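Local coordinates for protein purine nucleoside phosphorylase (Thermus thermophilus, PDB 1ODJ) that probably catalyses the phosphorolysis of purine nucleosides, splitting the base from the sugar and leaving the ribose as its 1-phosphate, at residues 5-10 with 39-44; 151-156 with 177-182; 199-204 with 215-220. One frame throughout, in Å; residues are numbered along the deposited sequence.

How the interactions relate
Interactions 2 and 3 are buried, while interaction 1 is only partly so and lies on the other side of the chain's centre from interaction 2. All three reach the same sheet. Interactions 2 and 3 touch, Val153 CG1 packing on Leu200 CD1 at 3.8 Å; interaction 1 comes no nearer to them than about 13 Å between nearest atoms. Chemistry follows place. The strand pairing of 151-156 with 177-182 is built from backbone hydrogen bonds, with carboxylates beside it that hold a guanosine; 199-204 with 215-220 is a small apolar seat of a helix on the sheet; 5-10 with 39-44 stacks a guanidinium on an imidazole and reaches the guanosine of a second subunit.

Interaction 1. Residues 5-10 with 39-44; sequences HVRAHP and RYNDHR. With GMP (guanosine), chain J; SO4 (sulfate ion), chain I.
Arg7 and His43 make the main planar contact between the N-terminal loop and the turn that follows strand 37-41. The guanidinium lies flat on the imidazole, centres 4.2 Å apart and planes at 17°, with NE over one ring face near the rim. Bends at chi2 and chi3 fold the arginine back over the ring, and CG of Arg44 lies over the opposite face.

The apolar contacts belong to Tyr40. Val6 CG1 meets the ring edge at CE1 (3.8 Å), and Ala8 CB approaches CD1 at 3.6 Å, while the phenol oxygen is hydrogen-bonded to Gln61.

Polar bonds tie down the turn and the ligand. Asn41 OD1 accepts from His43 N (3.2 Å) in an Asx turn, the donor standing above the carbonyl plane. His5 NE2 is hydrogen-bonded to O5' of the guanosine at 2.6 Å, its ND1 being held by Glu76. Arg44 NH2 donates to sulfate O2 (3.0 Å), an anion also gripped by Arg25 and Arg87 of the second subunit.

His5 thus completes the nucleoside site of that neighbouring subunit, and Arg44 the anion site beside it, where the sulfate, ringed by arginines, probably marks where phosphate would bind.

Interaction 2. Residues 151-156 with 177-182; sequences GLVASE and AFEMEA. With GMP (guanosine), chain H.
Glu179 crosses Val153 obliquely and reaches Ser155 on the neighbouring strand. Its CB lies 3.6 Å from O2' of the guanosine. CG sits between the backbone N and the carbonyl carbon (chi1 51°), a position that lays it against Val153 CG2 at 3.9 Å. A bend at chi2 then turns the carboxylate toward the start of helix 182-192. There OE1 comes up to Ser155 OG, at a modelled separation too short to be trusted in detail, and accepts from Glu181 N, which meets it from above the carboxylate plane. OE2 offers its syn lone pair to Ala182 N (2.9 Å) and forms a salt bridge with Arg87.

The two strands are parallel neighbours of a beta-alpha-beta unit, with helix 164-171 as the crossover. Ala154 N donates to Ala177 O, Glu179 N to Ala154 O at 2.9 Å, and Glu156 N to Glu179 O.

On the sheet face carrying Ala154 and Phe178, the alanine methyl sits over the ring, 4.1 Å from its centroid. The Glu156 side chain crosses that of Phe178 at about a right angle, the carboxylate tilted 54° to the ring plane and CD 3.7 Å from Phe178 CD2. Its OE1 accepts a nearly straight hydrogen bond from guanosine N2 (3.0 Å, 165°), and OE2 is hydrogen-bonded to Thr162. With an alanine here, guanosine N2 would probably lose its acceptor and Thr162 its mate, and a gap would open beside Phe178. At the ribose, O2' receives a bond from Met180 N and gives one to OE2 of Glu181, whose OE1 is held by Gly66 N.

Interaction 3. Residues 199-204 with 215-220; sequences ILAVSN and EVLQEG
Leu217 brings one methyl, CD1, down onto the backbone of strand 199-204, and the tight part of the contact is gathered round it. With CG anti to the backbone N (chi1 173°) the side chain reaches out from the helix toward the strand. CD1 then lies 3.6 Å from Val202 O and 3.9 Å from Ser203 CB, with Ala201 CB a little farther off at 4.1 Å. CD2, the other branch, comes near Ser203 CB alone, at 4.2 Å. One turn on, Gly220 lets the helix backbone itself approach the strand: its carbonyl carbon is 4.1 Å from Ala201 CB, with no side chain of its own in the way. Ala201 also touches Val221 and Met224, so the same helix meets this small methyl with further side chains.

The outer side of this helical turn, by contrast, is largely polar and takes no part in the contact. Gln218 points away from the strand, Glu215 is exposed, and Glu219 turns to a salt bridge with Arg222 along its own helix. On the strand, the hydroxyl of Ser203 takes no part in the seat of Leu217; OG donates to Asn204 OD1, 3.0 Å away, from above the carbonyl plane.

The segment axes run almost exactly antiparallel, at 176° and 8.0 Å apart. The chain thus leaves the sheet and returns along it as a helix packed on one face, the layering expected of the alpha/beta fold of nucleoside phosphorylases, here with Ser203 touching the bound guanosine.

Interaction 1. Residues 5-10 with 39-44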
loop_
_atom_site.group_PDB
_atom_site.type_symbol
_atom_site.label_atom_id
_atom_site.label_comp_id
_atom_site.label_asym_id
_atom_site.label_seq_id
_atom_site.Cartn_x
_atom_site.Cartn_y
_atom_site.Cartn_z
ATOM N N HIS A 5 26.783 -13.961 12.793
ATOM C CA HIS A 5 27.435 -13.770 11.500
ATOM C C HIS A 5 28.836 -13.171 11.514
ATOM O O HIS A 5 29.662 -13.490 10.651
ATOM C CB HIS A 5 26.513 -12.958 10.590
ATOM C CG HIS A 5 25.126 -13.519 10.485
ATOM N ND1 HIS A 5 24.208 -13.434 11.511
ATOM C CD2 HIS A 5 24.503 -14.175 9.479
ATOM C CE1 HIS A 5 23.079 -14.012 11.140
ATOM N NE2 HIS A 5 23.232 -14.469 9.911
ATOM N N VAL A 6 29.094 -12.287 12.472
ATOM C CA VAL A 6 30.414 -11.689 12.619
ATOM C C VAL A 6 30.983 -12.349 13.868
ATOM O O VAL A 6 31.038 -11.746 14.941
ATOM C CB VAL A 6 30.343 -10.170 12.830
ATOM C CG1 VAL A 6 31.696 -9.641 13.213
ATOM C CG2 VAL A 6 29.877 -9.494 11.569
ATOM N N ARG A 7 31.362 -13.613 13.715
ATOM C CA ARG A 7 31.921 -14.411 14.800
ATOM C C ARG A 7 33.133 -13.703 15.407
ATOM O O ARG A 7 34.279 -14.064 15.114
ATOM C CB ARG A 7 32.360 -15.791 14.271
ATOM C CG ARG A 7 31.391 -16.493 13.306
ATOM C CD ARG A 7 30.137 -17.048 13.978
ATOM N NE ARG A 7 29.832 -18.403 13.506
ATOM C CZ ARG A 7 28.718 -19.080 13.793
ATOM N NH1 ARG A 7 27.773 -18.539 14.547
ATOM N NH2 ARG A 7 28.559 -20.318 13.348
ATOM N N ALA A 8 32.886 -12.706 16.251
ATOM C CA ALA A 8 33.980 -11.967 16.876
ATOM C C ALA A 8 33.671 -11.607 18.311
ATOM O O ALA A 8 32.514 -11.631 18.748
ATOM C CB ALA A 8 34.277 -10.712 16.096
ATOM N N HIS A 9 34.715 -11.271 19.053
ATOM C CA HIS A 9 34.534 -10.906 20.445
ATOM C C HIS A 9 34.565 -9.399 20.599
ATOM O O HIS A 9 35.109 -8.699 19.754
ATOM C CB HIS A 9 35.608 -11.564 21.316
ATOM C CG HIS A 9 35.157 -12.842 21.953
ATOM N ND1 HIS A 9 34.657 -13.899 21.223
ATOM C CD2 HIS A 9 35.116 -13.227 23.252
ATOM C CE1 HIS A 9 34.326 -14.881 22.045
ATOM N NE2 HIS A 9 34.594 -14.499 23.282
ATOM N N PRO A 10 33.970 -8.884 21.685
ATOM C CA PRO A 10 33.876 -7.462 22.031
ATOM C C PRO A 10 35.060 -6.603 21.598
ATOM O O PRO A 10 34.898 -5.652 20.827
ATOM C CB PRO A 10 33.710 -7.498 23.544
ATOM C CG PRO A 10 32.841 -8.698 23.721
ATOM C CD PRO A 10 33.480 -9.716 22.802
ATOM N N ARG A 39 42.741 -9.658 10.878
ATOM C CA ARG A 39 41.419 -10.134 10.459
ATOM C C ARG A 39 40.760 -10.858 11.611
ATOM O O ARG A 39 41.238 -11.903 12.043
ATOM C CB ARG A 39 41.513 -11.075 9.255
ATOM C CG ARG A 39 40.143 -11.443 8.700
ATOM C CD ARG A 39 40.198 -11.950 7.270
ATOM N NE ARG A 39 40.670 -13.328 7.161
ATOM C CZ ARG A 39 40.794 -13.987 6.009
ATOM N NH1 ARG A 39 40.480 -13.395 4.862
ATOM N NH2 ARG A 39 41.226 -15.245 6.003
ATOM N N TYR A 40 39.657 -10.306 12.110
ATOM C CA TYR A 40 38.980 -10.912 13.244
ATOM C C TYR A 40 37.809 -11.808 12.872
ATOM O O TYR A 40 37.178 -12.422 13.736
ATOM C CB TYR A 40 38.524 -9.819 14.212
ATOM C CG TYR A 40 37.512 -8.853 13.647
ATOM C CD1 TYR A 40 36.181 -9.238 13.440
ATOM C CD2 TYR A 40 37.878 -7.553 13.317
ATOM C CE1 TYR A 40 35.248 -8.351 12.926
ATOM C CE2 TYR A 40 36.950 -6.658 12.794
ATOM C CZ TYR A 40 35.643 -7.065 12.604
ATOM O OH TYR A 40 34.739 -6.180 12.089
ATOM N N ASN A 41 37.532 -11.912 11.583
ATOM C CA ASN A 41 36.406 -12.723 11.157
ATOM C C ASN A 41 36.409 -12.880 9.664
ATOM O O ASN A 41 36.803 -11.967 8.945
ATOM C CB ASN A 41 35.091 -12.059 11.599
ATOM C CG ASN A 41 33.864 -12.677 10.940
ATOM O OD1 ASN A 41 33.471 -13.802 11.250
ATOM N ND2 ASN A 41 33.255 -11.936 10.023
ATOM N N ASP A 42 35.976 -14.043 9.200
ATOM C CA ASP A 42 35.902 -14.315 7.775
ATOM C C ASP A 42 34.767 -15.292 7.547
ATOM O O ASP A 42 34.696 -15.963 6.519
ATOM C CB ASP A 42 37.231 -14.883 7.261
ATOM C CG ASP A 42 37.590 -16.215 7.891
ATOM O OD1 ASP A 42 38.740 -16.669 7.701
ATOM O OD2 ASP A 42 36.728 -16.810 8.566
ATOM N N HIS A 43 33.876 -15.365 8.530
ATOM C CA HIS A 43 32.728 -16.249 8.446
ATOM C C HIS A 43 31.764 -15.704 7.399
ATOM O O HIS A 43 31.523 -14.496 7.330
ATOM C CB HIS A 43 32.027 -16.345 9.798
ATOM C CG HIS A 43 30.998 -17.425 9.857
ATOM N ND1 HIS A 43 29.692 -17.189 10.232
ATOM C CD2 HIS A 43 31.082 -18.750 9.593
ATOM C CE1 HIS A 43 29.017 -18.325 10.198
ATOM N NE2 HIS A 43 29.836 -19.288 9.813
ATOM N N ARG A 44 31.208 -16.606 6.595
ATOM C CA ARG A 44 30.287 -16.250 5.523
ATOM C C ARG A 44 30.930 -15.247 4.582
ATOM O O ARG A 44 30.241 -14.547 3.845
ATOM C CB ARG A 44 28.982 -15.690 6.087
ATOM C CG ARG A 44 28.038 -16.773 6.589
ATOM C CD ARG A 44 26.860 -16.194 7.330
ATOM N NE ARG A 44 25.909 -17.240 7.686
ATOM C CZ ARG A 44 25.063 -17.789 6.825
ATOM N NH1 ARG A 44 25.044 -17.381 5.561
ATOM N NH2 ARG A 44 24.252 -18.760 7.222
HETATM O "O5'" GMP J . 22.085 -16.644 9.022
HETATM C "C5'" GMP J . 21.053 -16.048 8.244
HETATM C "C4'" GMP J . 21.090 -16.842 6.928
HETATM O "O4'" GMP J . 20.827 -18.295 7.090
HETATM C "C3'" GMP J . 20.029 -16.381 5.935
HETATM O "O3'" GMP J . 20.665 -16.353 4.638
HETATM C "C2'" GMP J . 18.879 -17.419 5.998
HETATM O "O2'" GMP J . 18.462 -17.942 4.726
HETATM C "C1'" GMP J . 19.394 -18.465 7.048
HETATM N N9 GMP J . 18.746 -18.402 8.409
HETATM C C8 GMP J . 19.015 -19.258 9.454
HETATM N N7 GMP J . 18.322 -18.996 10.529
HETATM C C5 GMP J . 17.540 -17.897 10.185
HETATM C C6 GMP J . 16.587 -17.168 10.950
HETATM O O6 GMP J . 16.229 -17.352 12.132
HETATM N N1 GMP J . 16.031 -16.130 10.216
HETATM C C2 GMP J . 16.339 -15.828 8.916
HETATM N N2 GMP J . 15.698 -14.777 8.392
HETATM N N3 GMP J . 17.217 -16.493 8.189
HETATM C C4 GMP J . 17.780 -17.512 8.880
HETATM S S SO4 I . 21.867 -20.112 4.248
HETATM O O1 SO4 I . 22.410 -18.809 3.845
HETATM O O2 SO4 I . 22.439 -20.476 5.555
HETATM O O3 SO4 I . 22.228 -21.101 3.226
HETATM O O4 SO4 I . 20.397 -20.049 4.353
#

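Interaction 2. Residues 151-156 with 177-182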
loop_
_atom_site.group_PDB
_atom_site.type_symbol
_atom_site.label_atom_id
_atom_site.label_comp_id
_atom_site.label_asym_id
_atom_site.label_seq_id
_atom_site.Cartn_x
_atom_site.Cartn_y
_atom_site.Cartn_z
ATOM N N GLY A 151 24.555 14.753 -2.186
ATOM C CA GLY A 151 23.133 14.639 -2.416
ATOM C C GLY A 151 22.563 13.278 -2.072
ATOM O O GLY A 151 23.148 12.514 -1.297
ATOM N N LEU A 152 21.417 12.973 -2.678
ATOM C CA LEU A 152 20.719 11.712 -2.451
ATOM C C LEU A 152 21.153 10.586 -3.354
ATOM O O LEU A 152 21.496 10.798 -4.517
ATOM C CB LEU A 152 19.215 11.883 -2.668
ATOM C CG LEU A 152 18.431 12.812 -1.751
ATOM C CD1 LEU A 152 17.054 13.060 -2.353
ATOM C CD2 LEU A 152 18.343 12.195 -0.347
ATOM N N VAL A 153 21.133 9.381 -2.800
ATOM C CA VAL A 153 21.416 8.178 -3.566
ATOM C C VAL A 153 20.152 7.370 -3.302
ATOM O O VAL A 153 19.344 7.741 -2.450
ATOM C CB VAL A 153 22.622 7.394 -3.027
ATOM C CG1 VAL A 153 23.841 8.280 -3.019
ATOM C CG2 VAL A 153 22.320 6.846 -1.635
ATOM N N ALA A 154 19.956 6.283 -4.026
ATOM C CA ALA A 154 18.773 5.478 -3.789
ATOM C C ALA A 154 19.209 4.057 -3.482
ATOM O O ALA A 154 20.081 3.503 -4.150
ATOM C CB ALA A 154 17.845 5.521 -4.996
ATOM N N SER A 155 18.618 3.479 -2.450
ATOM C CA SER A 155 18.969 2.121 -2.072
ATOM C C SER A 155 17.902 1.160 -2.561
ATOM O O SER A 155 16.772 1.192 -2.070
ATOM C CB SER A 155 19.098 2.005 -0.542
ATOM O OG SER A 155 20.147 2.820 -0.039
ATOM N N GLU A 156 18.249 0.316 -3.528
ATOM C CA GLU A 156 17.291 -0.658 -4.024
ATOM C C GLU A 156 17.664 -2.089 -3.631
ATOM O O GLU A 156 18.725 -2.331 -3.055
ATOM C CB GLU A 156 17.127 -0.543 -5.548
ATOM C CG GLU A 156 18.405 -0.699 -6.358
ATOM C CD GLU A 156 18.149 -0.594 -7.859
ATOM O OE1 GLU A 156 19.122 -0.676 -8.635
ATOM O OE2 GLU A 156 16.978 -0.432 -8.272
ATOM N N ALA A 177 22.561 8.622 -7.637
ATOM C CA ALA A 177 22.988 7.287 -8.017
ATOM C C ALA A 177 22.330 6.184 -7.204
ATOM O O ALA A 177 21.716 6.425 -6.158
ATOM C CB ALA A 177 24.496 7.184 -7.902
ATOM N N PHE A 178 22.479 4.958 -7.695
ATOM C CA PHE A 178 21.890 3.799 -7.047
ATOM C C PHE A 178 22.929 2.901 -6.391
ATOM O O PHE A 178 24.031 2.715 -6.922
ATOM C CB PHE A 178 21.054 2.988 -8.061
ATOM C CG PHE A 178 19.757 3.657 -8.469
ATOM C CD1 PHE A 178 19.759 4.831 -9.231
ATOM C CD2 PHE A 178 18.536 3.120 -8.088
ATOM C CE1 PHE A 178 18.559 5.460 -9.606
ATOM C CE2 PHE A 178 17.332 3.746 -8.458
ATOM C CZ PHE A 178 17.352 4.918 -9.219
ATOM N N GLU A 179 22.563 2.371 -5.221
ATOM C CA GLU A 179 23.405 1.462 -4.449
ATOM C C GLU A 179 22.519 0.505 -3.639
ATOM O O GLU A 179 21.302 0.519 -3.788
ATOM C CB GLU A 179 24.395 2.245 -3.556
ATOM C CG GLU A 179 23.818 3.341 -2.668
ATOM C CD GLU A 179 23.522 2.866 -1.260
ATOM O OE1 GLU A 179 22.333 2.629 -0.956
ATOM O OE2 GLU A 179 24.478 2.724 -0.460
ATOM N N MET A 180 23.110 -0.327 -2.789
ATOM C CA MET A 180 22.307 -1.301 -2.051
ATOM C C MET A 180 22.572 -1.487 -0.560
ATOM O O MET A 180 22.495 -2.608 -0.068
ATOM C CB MET A 180 22.410 -2.674 -2.748
ATOM C CG MET A 180 21.661 -2.754 -4.088
ATOM S SD MET A 180 22.086 -4.175 -5.174
ATOM C CE MET A 180 21.605 -5.593 -4.101
ATOM N N GLU A 181 22.886 -0.414 0.166
ATOM C CA GLU A 181 23.132 -0.533 1.610
ATOM C C GLU A 181 22.809 0.682 2.451
ATOM O O GLU A 181 22.287 0.539 3.555
ATOM C CB GLU A 181 24.578 -0.916 1.891
ATOM C CG GLU A 181 24.896 -2.346 1.567
ATOM C CD GLU A 181 25.227 -2.511 0.121
ATOM O OE1 GLU A 181 25.182 -3.662 -0.374
ATOM O OE2 GLU A 181 25.540 -1.477 -0.513
ATOM N N ALA A 182 23.128 1.866 1.936
ATOM C CA ALA A 182 22.904 3.111 2.656
ATOM C C ALA A 182 21.632 3.183 3.520
ATOM O O ALA A 182 21.722 3.274 4.752
ATOM C CB ALA A 182 22.955 4.302 1.681
HETATM O "O5'" GMP H . 27.528 -4.385 -7.629
HETATM C "C5'" GMP H . 26.372 -4.063 -6.879
HETATM C "C4'" GMP H . 26.932 -3.565 -5.547
HETATM O "O4'" GMP H . 27.785 -2.366 -5.642
HETATM C "C3'" GMP H . 25.844 -3.155 -4.563
HETATM O "O3'" GMP H . 26.274 -3.678 -3.274
HETATM C "C2'" GMP H . 25.797 -1.607 -4.565
HETATM O "O2'" GMP H . 25.848 -0.997 -3.270
HETATM C "C1'" GMP H . 26.933 -1.208 -5.559
HETATM N N9 GMP H . 26.487 -0.709 -6.904
HETATM C C8 GMP H . 27.348 -0.230 -7.866
HETATM N N7 GMP H . 26.746 0.150 -8.956
HETATM C C5 GMP H . 25.398 -0.088 -8.718
HETATM C C6 GMP H . 24.262 0.132 -9.558
HETATM O O6 GMP H . 24.228 0.591 -10.712
HETATM N N1 GMP H . 23.081 -0.246 -8.934
HETATM C C2 GMP H . 22.991 -0.762 -7.670
HETATM N N2 GMP H . 21.748 -1.065 -7.259
HETATM N N3 GMP H . 24.039 -0.974 -6.867
HETATM C C4 GMP H . 25.207 -0.615 -7.454
#

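Interaction 3. Residues 199-204 with 215-220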
loop_
_atom_site.group_PDB
_atom_site.type_symbol
_atom_site.label_atom_id
_atom_site.label_comp_id
_atom_site.label_asym_id
_atom_site.label_seq_id
_atom_site.Cartn_x
_atom_site.Cartn_y
_atom_site.Cartn_z
ATOM N N ILE A 199 29.821 7.424 1.857
ATOM C CA ILE A 199 30.502 8.071 0.741
ATOM C C ILE A 199 30.574 7.020 -0.379
ATOM O O ILE A 199 30.587 5.804 -0.104
ATOM C CB ILE A 199 31.922 8.552 1.147
ATOM C CG1 ILE A 199 32.622 9.178 -0.063
ATOM C CG2 ILE A 199 32.712 7.400 1.720
ATOM C CD1 ILE A 199 33.795 10.033 0.290
ATOM N N LEU A 200 30.617 7.470 -1.633
ATOM C CA LEU A 200 30.640 6.525 -2.754
ATOM C C LEU A 200 31.468 6.904 -3.975
ATOM O O LEU A 200 31.588 8.074 -4.334
ATOM C CB LEU A 200 29.205 6.249 -3.201
ATOM C CG LEU A 200 28.302 5.822 -2.033
ATOM C CD1 LEU A 200 27.098 6.754 -1.923
ATOM C CD2 LEU A 200 27.895 4.372 -2.215
ATOM N N ALA A 201 32.026 5.878 -4.610
ATOM C CA ALA A 201 32.824 6.032 -5.813
ATOM C C ALA A 201 31.942 5.575 -6.959
ATOM O O ALA A 201 31.551 4.413 -7.014
ATOM C CB ALA A 201 34.063 5.155 -5.733
ATOM N N VAL A 202 31.609 6.487 -7.867
ATOM C CA VAL A 202 30.776 6.127 -9.015
ATOM C C VAL A 202 31.529 5.065 -9.833
ATOM O O VAL A 202 32.701 5.260 -10.196
ATOM C CB VAL A 202 30.515 7.349 -9.905
ATOM C CG1 VAL A 202 29.475 7.022 -10.949
ATOM C CG2 VAL A 202 30.065 8.522 -9.053
ATOM N N SER A 203 30.878 3.939 -10.112
ATOM C CA SER A 203 31.536 2.884 -10.880
ATOM C C SER A 203 31.024 2.752 -12.316
ATOM O O SER A 203 31.626 2.056 -13.134
ATOM C CB SER A 203 31.419 1.536 -10.152
ATOM O OG SER A 203 30.076 1.101 -10.077
ATOM N N ASN A 204 29.923 3.425 -12.626
ATOM C CA ASN A 204 29.354 3.378 -13.974
ATOM C C ASN A 204 28.020 4.122 -14.068
ATOM O O ASN A 204 27.414 4.483 -13.058
ATOM C CB ASN A 204 29.125 1.928 -14.401
ATOM C CG ASN A 204 28.151 1.209 -13.492
ATOM O OD1 ASN A 204 28.552 0.458 -12.603
ATOM N ND2 ASN A 204 26.858 1.450 -13.697
ATOM N N GLU A 215 41.706 2.139 -13.998
ATOM C CA GLU A 215 42.402 3.073 -13.129
ATOM C C GLU A 215 41.489 4.156 -12.569
ATOM O O GLU A 215 41.575 4.485 -11.386
ATOM C CB GLU A 215 43.586 3.719 -13.863
ATOM C CG GLU A 215 44.411 4.672 -12.984
ATOM C CD GLU A 215 44.903 4.024 -11.682
ATOM O OE1 GLU A 215 45.706 3.068 -11.754
ATOM O OE2 GLU A 215 44.485 4.468 -10.587
ATOM N N VAL A 216 40.612 4.698 -13.411
ATOM C CA VAL A 216 39.700 5.758 -12.974
ATOM C C VAL A 216 38.984 5.421 -11.662
ATOM O O VAL A 216 39.118 6.147 -10.675
ATOM C CB VAL A 216 38.628 6.072 -14.042
ATOM C CG1 VAL A 216 37.862 7.319 -13.643
ATOM C CG2 VAL A 216 39.277 6.259 -15.400
ATOM N N LEU A 217 38.236 4.316 -11.657
ATOM C CA LEU A 217 37.503 3.877 -10.472
ATOM C C LEU A 217 38.412 3.691 -9.250
ATOM O O LEU A 217 38.113 4.201 -8.161
ATOM C CB LEU A 217 36.757 2.565 -10.760
ATOM C CG LEU A 217 36.068 1.870 -9.571
ATOM C CD1 LEU A 217 34.960 2.755 -8.978
ATOM C CD2 LEU A 217 35.483 0.544 -10.037
ATOM N N GLN A 218 39.520 2.972 -9.431
ATOM C CA GLN A 218 40.437 2.727 -8.332
ATOM C C GLN A 218 40.879 4.029 -7.695
ATOM O O GLN A 218 40.838 4.164 -6.475
ATOM C CB GLN A 218 41.656 1.936 -8.801
ATOM C CG GLN A 218 42.598 1.508 -7.662
ATOM C CD GLN A 218 41.887 0.722 -6.551
ATOM O OE1 GLN A 218 41.156 -0.239 -6.814
ATOM N NE2 GLN A 218 42.113 1.125 -5.302
ATOM N N GLU A 219 41.303 4.997 -8.497
ATOM C CA GLU A 219 41.723 6.252 -7.903
ATOM C C GLU A 219 40.546 6.835 -7.143
ATOM O O GLU A 219 40.729 7.535 -6.151
ATOM C CB GLU A 219 42.211 7.245 -8.961
ATOM C CG GLU A 219 42.531 8.631 -8.409
ATOM C CD GLU A 219 43.472 8.606 -7.201
ATOM O OE1 GLU A 219 43.904 9.695 -6.752
ATOM O OE2 GLU A 219 43.781 7.502 -6.690
ATOM N N GLY A 220 39.336 6.520 -7.595
ATOM C CA GLY A 220 38.149 7.018 -6.926
ATOM C C GLY A 220 37.940 6.330 -5.589
ATOM O O GLY A 220 37.539 6.946 -4.595
#